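PDB 4UJ0: flower-specific gamma-thionin-like protein/acidic protein, which is a tomato defensin that binds phosphatidylinositol (4,5)-bisphosphate through a dimeric cationic grip and thereby mediates cell lysis. Local coordinates for residues G14-D19 with G34-L39. Residues are numbered along the deposited sequence; the frame is centred on the assembly and turned at random.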
loop_
_atom_site.group_PDB
_atom_site.type_symbol
_atom_site.label_atom_id
_atom_site.label_comp_id
_atom_site.label_asym_id
_atom_site.label_seq_id
_atom_site.Cartn_x
_atom_site.Cartn_y
_atom_site.Cartn_z
ATOM N N GLY A 14 2.560 11.639 -1.315
ATOM C CA GLY A 14 1.335 12.391 -1.541
ATOM C C GLY A 14 0.078 11.563 -1.395
ATOM O O GLY A 14 0.055 10.507 -0.756
ATOM N N LEU A 15 -0.988 12.054 -2.007
ATOM C CA LEU A 15 -2.293 11.428 -1.892
ATOM C C LEU A 15 -2.413 10.202 -2.778
ATOM O O LEU A 15 -1.958 10.207 -3.924
ATOM C CB LEU A 15 -3.371 12.428 -2.296
ATOM C CG LEU A 15 -3.523 13.617 -1.343
ATOM C CD1 LEU A 15 -4.606 14.560 -1.842
ATOM C CD2 LEU A 15 -3.831 13.158 0.076
ATOM N N CYS A 16 -3.072 9.172 -2.248
ATOM C CA CYS A 16 -3.224 7.905 -2.952
ATOM C C CYS A 16 -4.577 7.785 -3.664
ATOM O O CYS A 16 -5.625 7.622 -3.029
ATOM C CB CYS A 16 -3.063 6.742 -1.971
ATOM S SG CYS A 16 -2.720 5.152 -2.760
ATOM N N PHE A 17 -4.545 7.836 -4.989
ATOM C CA PHE A 17 -5.750 7.670 -5.795
ATOM C C PHE A 17 -5.684 6.404 -6.638
ATOM O O PHE A 17 -6.709 5.772 -6.865
ATOM C CB PHE A 17 -5.994 8.887 -6.708
ATOM C CG PHE A 17 -6.328 10.139 -5.959
ATOM C CD1 PHE A 17 -7.632 10.391 -5.546
ATOM C CD2 PHE A 17 -5.343 11.073 -5.683
ATOM C CE1 PHE A 17 -7.938 11.559 -4.867
ATOM C CE2 PHE A 17 -5.642 12.241 -5.005
ATOM C CZ PHE A 17 -6.934 12.481 -4.587
ATOM N N MET A 18 -4.490 6.028 -7.104
ATOM C CA MET A 18 -4.351 4.853 -7.965
ATOM C C MET A 18 -3.707 3.686 -7.219
ATOM O O MET A 18 -2.533 3.735 -6.822
ATOM C CB MET A 18 -3.509 5.176 -9.201
ATOM C CG MET A 18 -4.103 6.238 -10.097
ATOM S SD MET A 18 -2.925 6.742 -11.367
ATOM C CE MET A 18 -3.853 8.054 -12.156
ATOM N N ASP A 19 -4.480 2.627 -7.023
ATOM C CA ASP A 19 -3.954 1.444 -6.350
ATOM C C ASP A 19 -2.657 0.952 -6.987
ATOM O O ASP A 19 -1.736 0.512 -6.285
ATOM C CB ASP A 19 -4.958 0.295 -6.412
ATOM C CG ASP A 19 -6.110 0.460 -5.447
ATOM O OD1 ASP A 19 -6.124 1.429 -4.667
ATOM O OD2 ASP A 19 -6.998 -0.416 -5.454
ATOM N N GLY A 34 -0.493 -3.672 -2.338
ATOM C CA GLY A 34 -0.900 -2.441 -1.691
ATOM C C GLY A 34 -2.103 -1.828 -2.388
ATOM O O GLY A 34 -2.398 -2.110 -3.549
ATOM N N HIS A 35 -2.813 -0.985 -1.667
ATOM C CA HIS A 35 -3.966 -0.307 -2.232
ATOM C C HIS A 35 -4.189 1.006 -1.499
ATOM O O HIS A 35 -3.748 1.182 -0.355
ATOM C CB HIS A 35 -5.210 -1.191 -2.105
ATOM C CG HIS A 35 -5.592 -1.465 -0.685
ATOM N ND1 HIS A 35 -5.052 -2.500 0.049
ATOM C CD2 HIS A 35 -6.435 -0.808 0.148
ATOM C CE1 HIS A 35 -5.563 -2.484 1.270
ATOM N NE2 HIS A 35 -6.392 -1.459 1.356
ATOM N N CYS A 36 -4.859 1.931 -2.174
ATOM C CA CYS A 36 -5.229 3.203 -1.576
ATOM C C CYS A 36 -6.410 3.007 -0.659
ATOM O O CYS A 36 -7.358 2.286 -0.996
ATOM C CB CYS A 36 -5.625 4.211 -2.651
ATOM S SG CYS A 36 -4.330 4.544 -3.851
ATOM N N SER A 37 -6.363 3.650 0.499
ATOM C CA SER A 37 -7.564 3.777 1.301
ATOM C C SER A 37 -8.407 4.865 0.631
ATOM O O SER A 37 -7.972 6.003 0.520
ATOM C CB SER A 37 -7.231 4.105 2.762
ATOM O OG SER A 37 -6.583 5.347 2.913
ATOM N N LYS A 38 -9.585 4.497 0.125
ATOM C CA LYS A 38 -10.452 5.464 -0.550
ATOM C C LYS A 38 -10.834 6.552 0.441
ATOM O O LYS A 38 -11.206 7.662 0.063
ATOM C CB LYS A 38 -11.708 4.783 -1.095
ATOM C CG LYS A 38 -11.432 3.754 -2.173
ATOM C CD LYS A 38 -12.694 3.393 -2.934
ATOM C CE LYS A 38 -12.434 2.296 -3.957
ATOM N NZ LYS A 38 -12.096 0.982 -3.322
ATOM N N LEU A 39 -10.689 6.211 1.715
ATOM C CA LEU A 39 -11.100 7.047 2.831
ATOM C C LEU A 39 -10.168 8.240 3.015
ATOM O O LEU A 39 -10.548 9.394 2.800
ATOM C CB LEU A 39 -11.074 6.200 4.110
ATOM C CG LEU A 39 -11.559 4.750 3.966
ATOM C CD1 LEU A 39 -11.452 3.999 5.289
ATOM C CD2 LEU A 39 -12.991 4.722 3.445
#
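Asp19 OD1 is gripped by a single hydrogen bond across this contact, from the backbone N of Cys36 at 2.8 Å. The N-H points almost straight at the oxygen (162°) but meets it from above the carboxylate plane, 46° out of it. With CG anti to its carbonyl carbon, the carboxylate reaches over the edge of the strand; there it runs alongside His35, whose CB lies 3.8 Å from OD1, carboxylate and imidazole planes being steeply inclined.

Beside this bond a covalent tie closes the same gap: Cys16 SG and Cys36 SG are joined at 2.0 Å in a left-handed disulfide (chi3 -67°). Cys16 turns SG anti to its backbone N and Cys36 turns SG anti to its carbonyl carbon, so that the buried sulfurs meet between loop and strand. The loop backbone passes close to one sulfur, Phe17 N lying 3.5 Å from Cys36 SG. Cys16 O, also buried here, has no hydrogen-bonding partner.

In this cysteine-stabilised alpha-beta fold of the plant defensins, held by four cross-links as much as by a core, disulfide and carboxylate fasten the loop before helix 19-28, and its first residue, to edge strand 33-36, with Cys43 of central strand 43-48 packed against Cys16.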